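PDB 2OUX: magnesium transporter MgtE from Enterococcus faecalis, which probably transports magnesium ions across the cell membrane as a homodimer, its cytosolic N and CBS domains, the part in this structure, binding magnesium. Local coordinates for residues 207-219 against 226-240. Residues are numbered along the deposited sequence; the frame is centred on the assembly and turned at random.
Sequences LNERVISVHVGDD and TIRDYDFLAVPVTDY. With MG (magnesium ion), chain C.
Ile212 spreads over three side chains at the helix end of the contact. CB and CD1 lie at the edge of the Phe232 ring (CB to Phe232 CE2 3.8 Å), the two side chains crossing at about a right angle, while CG1 meets Tyr230 CE1. A chi1 of -61° sets CG1 beside the backbone N and turns the CG2 methyl to CG2 of Thr226. Phe232 is backed on one face by CB of Tyr230, whose hydroxyl is hydrogen-bonded to Glu38 of the second subunit. Farther along, strands 214-215 and 234-238 pair in parallel: Val214 N donates to Pro236 O (3.0 Å), Val214 O accepts from Thr238 N (3.0 Å), and Val216 N donates to Thr238 O (2.8 Å). CG2 of Val214 touches CG2 of Val237 at 3.8 Å. On the other face of the sheet His215, its CG anti to the backbone N (chi1 180°), lays its ring on that of Tyr240, face to face with centroids 3.7 Å apart and planes at 23°. This is the parallel beta-alpha-beta unit of the second CBS domain. At the C-terminal end of helix 220-230, Arg228 O (2.0 Å) and Asp231 OD1 bind a magnesium ion, four waters completing six ligands. Apolar contacts thus seat the loop before strand 214-215 on this helix end and Phe232, whereas directional backbone hydrogen bonds set the strand register and the His215-Tyr240 stack extends the contact past strand 234-238.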
loop_
_atom_site.group_PDB
_atom_site.type_symbol
_atom_site.label_atom_id
_atom_site.label_comp_id
_atom_site.label_asym_id
_atom_site.label_seq_id
_atom_site.Cartn_x
_atom_site.Cartn_y
_atom_site.Cartn_z
ATOM N N LEU A 207 12.245 -15.882 -5.285
ATOM C CA LEU A 207 12.308 -14.882 -4.220
ATOM C C LEU A 207 13.357 -13.812 -4.519
ATOM O O LEU A 207 14.250 -14.015 -5.343
ATOM C CB LEU A 207 12.624 -15.563 -2.878
ATOM C CG LEU A 207 14.044 -16.121 -2.681
ATOM C CD1 LEU A 207 15.003 -14.992 -2.322
ATOM C CD2 LEU A 207 14.044 -17.136 -1.565
ATOM N N ASN A 208 13.249 -12.661 -3.860
ATOM C CA ASN A 208 14.225 -11.596 -4.071
ATOM C C ASN A 208 15.226 -11.648 -2.933
ATOM O O ASN A 208 14.844 -11.586 -1.765
ATOM C CB ASN A 208 13.553 -10.229 -4.071
ATOM C CG ASN A 208 14.449 -9.144 -4.630
ATOM O OD1 ASN A 208 15.670 -9.159 -4.438
ATOM N ND2 ASN A 208 13.847 -8.188 -5.330
ATOM N N GLU A 209 16.507 -11.754 -3.270
ATOM C CA GLU A 209 17.552 -11.807 -2.252
ATOM C C GLU A 209 17.830 -10.440 -1.660
ATOM O O GLU A 209 18.217 -10.341 -0.502
ATOM C CB GLU A 209 18.857 -12.353 -2.825
ATOM C CG GLU A 209 18.790 -13.776 -3.325
ATOM C CD GLU A 209 20.170 -14.380 -3.503
ATOM O OE1 GLU A 209 21.034 -13.731 -4.133
ATOM O OE2 GLU A 209 20.384 -15.507 -3.008
ATOM N N ARG A 210 17.649 -9.388 -2.451
ATOM C CA ARG A 210 17.899 -8.028 -1.972
ATOM C C ARG A 210 16.707 -7.428 -1.224
ATOM O O ARG A 210 16.162 -6.398 -1.617
ATOM C CB ARG A 210 18.292 -7.119 -3.138
ATOM C CG ARG A 210 19.613 -7.488 -3.788
ATOM C CD ARG A 210 19.926 -6.545 -4.934
ATOM N NE ARG A 210 20.157 -5.178 -4.465
ATOM C CZ ARG A 210 21.266 -4.774 -3.852
ATOM N NH1 ARG A 210 22.254 -5.633 -3.633
ATOM N NH2 ARG A 210 21.392 -3.509 -3.461
ATOM N N VAL A 211 16.307 -8.078 -0.138
ATOM C CA VAL A 211 15.191 -7.590 0.654
ATOM C C VAL A 211 15.632 -6.411 1.514
ATOM O O VAL A 211 16.649 -6.471 2.198
ATOM C CB VAL A 211 14.602 -8.709 1.544
ATOM C CG1 VAL A 211 15.708 -9.384 2.344
ATOM C CG2 VAL A 211 13.542 -8.136 2.457
ATOM N N ILE A 212 14.864 -5.332 1.438
ATOM C CA ILE A 212 15.126 -4.108 2.184
ATOM C C ILE A 212 14.404 -4.196 3.527
ATOM O O ILE A 212 13.233 -4.576 3.588
ATOM C CB ILE A 212 14.591 -2.861 1.422
ATOM C CG1 ILE A 212 15.290 -2.729 0.062
ATOM C CG2 ILE A 212 14.799 -1.606 2.246
ATOM C CD1 ILE A 212 14.754 -3.703 -0.990
ATOM N N SER A 213 15.109 -3.846 4.598
ATOM C CA SER A 213 14.531 -3.877 5.932
ATOM C C SER A 213 15.154 -2.780 6.776
ATOM O O SER A 213 16.123 -2.144 6.359
ATOM C CB SER A 213 14.773 -5.235 6.600
ATOM O OG SER A 213 16.154 -5.469 6.812
ATOM N N VAL A 214 14.583 -2.566 7.958
ATOM C CA VAL A 214 15.059 -1.558 8.895
ATOM C C VAL A 214 15.312 -2.245 10.231
ATOM O O VAL A 214 14.809 -3.350 10.470
ATOM C CB VAL A 214 14.010 -0.437 9.087
ATOM C CG1 VAL A 214 13.735 0.243 7.758
ATOM C CG2 VAL A 214 12.712 -1.019 9.656
ATOM N N HIS A 215 16.089 -1.593 11.094
ATOM C CA HIS A 215 16.418 -2.137 12.409
ATOM C C HIS A 215 15.373 -1.663 13.415
ATOM O O HIS A 215 14.916 -0.529 13.349
ATOM C CB HIS A 215 17.815 -1.669 12.847
ATOM C CG HIS A 215 18.237 -2.194 14.188
ATOM N ND1 HIS A 215 18.561 -3.515 14.405
ATOM C CD2 HIS A 215 18.377 -1.573 15.388
ATOM C CE1 HIS A 215 18.883 -3.690 15.676
ATOM N NE2 HIS A 215 18.778 -2.525 16.291
ATOM N N VAL A 216 15.008 -2.526 14.353
ATOM C CA VAL A 216 13.985 -2.180 15.336
ATOM C C VAL A 216 14.226 -0.868 16.109
ATOM O O VAL A 216 13.279 -0.226 16.574
ATOM C CB VAL A 216 13.776 -3.354 16.325
ATOM C CG1 VAL A 216 15.058 -3.637 17.095
ATOM C CG2 VAL A 216 12.624 -3.047 17.249
ATOM N N GLY A 217 15.484 -0.453 16.215
ATOM C CA GLY A 217 15.788 0.772 16.933
ATOM C C GLY A 217 15.904 2.017 16.072
ATOM O O GLY A 217 16.151 3.103 16.598
ATOM N N ASP A 218 15.724 1.883 14.759
ATOM C CA ASP A 218 15.839 3.038 13.877
ATOM C C ASP A 218 14.754 4.062 14.136
ATOM O O ASP A 218 13.679 3.732 14.628
ATOM C CB ASP A 218 15.798 2.618 12.409
ATOM C CG ASP A 218 16.852 1.590 12.070
ATOM O OD1 ASP A 218 17.923 1.599 12.716
ATOM O OD2 ASP A 218 16.613 0.779 11.151
ATOM N N ASP A 219 15.044 5.311 13.790
ATOM C CA ASP A 219 14.111 6.405 13.995
ATOM C C ASP A 219 12.987 6.432 12.973
ATOM O O ASP A 219 13.237 6.413 11.769
ATOM C CB ASP A 219 14.848 7.737 13.949
ATOM C CG ASP A 219 13.919 8.916 14.139
ATOM O OD1 ASP A 219 13.314 9.027 15.222
ATOM O OD2 ASP A 219 13.787 9.729 13.204
ATOM N N THR A 226 12.484 5.505 4.038
ATOM C CA THR A 226 12.651 4.274 3.286
ATOM C C THR A 226 11.358 3.969 2.531
ATOM O O THR A 226 11.378 3.574 1.366
ATOM C CB THR A 226 13.001 3.086 4.233
ATOM O OG1 THR A 226 14.313 3.277 4.775
ATOM C CG2 THR A 226 12.965 1.746 3.484
ATOM N N ILE A 227 10.229 4.176 3.198
ATOM C CA ILE A 227 8.933 3.902 2.594
ATOM C C ILE A 227 8.685 4.871 1.454
ATOM O O ILE A 227 8.089 4.529 0.432
ATOM C CB ILE A 227 7.787 4.031 3.636
ATOM C CG1 ILE A 227 7.829 2.859 4.620
ATOM C CG2 ILE A 227 6.445 4.005 2.921
ATOM C CD1 ILE A 227 9.230 2.460 5.042
ATOM N N ARG A 228 9.153 6.096 1.654
ATOM C CA ARG A 228 9.005 7.172 0.688
ATOM C C ARG A 228 9.860 6.877 -0.538
ATOM O O ARG A 228 9.397 6.960 -1.661
ATOM C CB ARG A 228 9.436 8.486 1.351
ATOM C CG ARG A 228 8.986 9.764 0.664
ATOM C CD ARG A 228 8.515 10.786 1.707
ATOM N NE ARG A 228 9.369 10.783 2.891
ATOM C CZ ARG A 228 9.132 11.479 3.998
ATOM N NH1 ARG A 228 8.054 12.248 4.083
ATOM N NH2 ARG A 228 9.979 11.408 5.022
ATOM N N ASP A 229 11.114 6.507 -0.322
ATOM C CA ASP A 229 12.011 6.209 -1.439
ATOM C C ASP A 229 11.666 4.955 -2.237
ATOM O O ASP A 229 11.650 4.984 -3.459
ATOM C CB ASP A 229 13.446 6.072 -0.938
ATOM C CG ASP A 229 14.017 7.382 -0.446
ATOM O OD1 ASP A 229 13.634 8.438 -0.997
ATOM O OD2 ASP A 229 14.860 7.351 0.476
ATOM N N TYR A 230 11.405 3.852 -1.546
ATOM C CA TYR A 230 11.107 2.587 -2.222
ATOM C C TYR A 230 9.647 2.369 -2.600
ATOM O O TYR A 230 9.310 1.363 -3.209
ATOM C CB TYR A 230 11.594 1.416 -1.360
ATOM C CG TYR A 230 13.099 1.351 -1.243
ATOM C CD1 TYR A 230 13.860 0.550 -2.102
ATOM C CD2 TYR A 230 13.772 2.125 -0.303
ATOM C CE1 TYR A 230 15.254 0.530 -2.019
ATOM C CE2 TYR A 230 15.155 2.111 -0.216
ATOM C CZ TYR A 230 15.891 1.317 -1.072
ATOM O OH TYR A 230 17.263 1.321 -0.963
ATOM N N ASP A 231 8.784 3.317 -2.243
ATOM C CA ASP A 231 7.357 3.200 -2.543
ATOM C C ASP A 231 6.790 1.845 -2.082
ATOM O O ASP A 231 6.037 1.198 -2.809
ATOM C CB ASP A 231 7.120 3.386 -4.048
ATOM C CG ASP A 231 7.604 4.741 -4.553
ATOM O OD1 ASP A 231 7.501 5.712 -3.791
ATOM O OD2 ASP A 231 8.070 4.846 -5.706
ATOM N N PHE A 232 7.167 1.413 -0.880
ATOM C CA PHE A 232 6.687 0.143 -0.333
ATOM C C PHE A 232 5.424 0.373 0.491
ATOM O O PHE A 232 5.250 1.449 1.073
ATOM C CB PHE A 232 7.713 -0.481 0.606
ATOM C CG PHE A 232 8.941 -1.005 -0.068
ATOM C CD1 PHE A 232 8.884 -1.547 -1.341
ATOM C CD2 PHE A 232 10.146 -1.052 0.625
ATOM C CE1 PHE A 232 10.009 -2.140 -1.911
ATOM C CE2 PHE A 232 11.269 -1.645 0.061
ATOM C CZ PHE A 232 11.198 -2.189 -1.207
ATOM N N LEU A 233 4.559 -0.638 0.558
ATOM C CA LEU A 233 3.337 -0.529 1.347
ATOM C C LEU A 233 3.627 -1.104 2.729
ATOM O O LEU A 233 2.805 -1.032 3.639
ATOM C CB LEU A 233 2.188 -1.271 0.656
ATOM C CG LEU A 233 2.380 -2.756 0.343
ATOM C CD1 LEU A 233 2.022 -3.599 1.572
ATOM C CD2 LEU A 233 1.484 -3.133 -0.834
ATOM N N ALA A 234 4.819 -1.672 2.876
ATOM C CA ALA A 234 5.256 -2.230 4.151
ATOM C C ALA A 234 6.760 -2.486 4.107
ATOM O O ALA A 234 7.341 -2.610 3.027
ATOM C CB ALA A 234 4.508 -3.533 4.458
ATOM N N VAL A 235 7.388 -2.548 5.280
ATOM C CA VAL A 235 8.814 -2.808 5.361
ATOM C C VAL A 235 9.121 -3.633 6.599
ATOM O O VAL A 235 8.656 -3.326 7.695
ATOM C CB VAL A 235 9.638 -1.485 5.357
ATOM C CG1 VAL A 235 9.399 -0.686 6.634
ATOM C CG2 VAL A 235 11.114 -1.804 5.162
ATOM N N PRO A 236 9.901 -4.714 6.435
ATOM C CA PRO A 236 10.255 -5.587 7.557
ATOM C C PRO A 236 11.212 -4.971 8.567
ATOM O O PRO A 236 12.015 -4.102 8.237
ATOM C CB PRO A 236 10.822 -6.831 6.866
ATOM C CG PRO A 236 11.412 -6.293 5.632
ATOM C CD PRO A 236 10.412 -5.259 5.165
ATOM N N VAL A 237 11.098 -5.435 9.807
ATOM C CA VAL A 237 11.916 -4.951 10.910
ATOM C C VAL A 237 12.679 -6.112 11.540
ATOM O O VAL A 237 12.118 -7.180 11.770
ATOM C CB VAL A 237 11.027 -4.290 11.993
ATOM C CG1 VAL A 237 11.895 -3.683 13.083
ATOM C CG2 VAL A 237 10.149 -3.229 11.363
ATOM N N THR A 238 13.958 -5.899 11.829
ATOM C CA THR A 238 14.781 -6.954 12.419
ATOM C C THR A 238 15.666 -6.417 13.535
ATOM O O THR A 238 15.704 -5.213 13.791
ATOM C CB THR A 238 15.726 -7.576 11.367
ATOM O OG1 THR A 238 16.781 -6.650 11.067
ATOM C CG2 THR A 238 14.969 -7.879 10.074
ATOM N N ASP A 239 16.368 -7.326 14.207
ATOM C CA ASP A 239 17.313 -6.937 15.244
ATOM C C ASP A 239 18.675 -6.952 14.547
ATOM O O ASP A 239 18.752 -7.207 13.345
ATOM C CB ASP A 239 17.308 -7.931 16.407
ATOM C CG ASP A 239 17.497 -9.362 15.955
ATOM O OD1 ASP A 239 18.119 -9.589 14.895
ATOM O OD2 ASP A 239 17.031 -10.267 16.674
ATOM N N TYR A 240 19.750 -6.686 15.281
ATOM C CA TYR A 240 21.068 -6.685 14.656
ATOM C C TYR A 240 21.423 -8.044 14.063
ATOM O O TYR A 240 22.273 -8.136 13.185
ATOM C CB TYR A 240 22.132 -6.265 15.666
ATOM C CG TYR A 240 22.020 -4.820 16.092
ATOM C CD1 TYR A 240 22.123 -3.788 15.160
ATOM C CD2 TYR A 240 21.807 -4.484 17.429
ATOM C CE1 TYR A 240 22.018 -2.451 15.549
ATOM C CE2 TYR A 240 21.701 -3.152 17.832
ATOM C CZ TYR A 240 21.804 -2.141 16.886
ATOM O OH TYR A 240 21.681 -0.823 17.280
HETATM MG MG MG C . 7.914 7.622 -2.856
HETATM O O HOH W 1 9.541 7.354 -4.542
HETATM O O HOH W 2 8.620 9.734 -2.547
HETATM O O HOH W 3 6.095 7.924 -1.799
HETATM O O HOH W 4 6.907 8.411 -4.523
#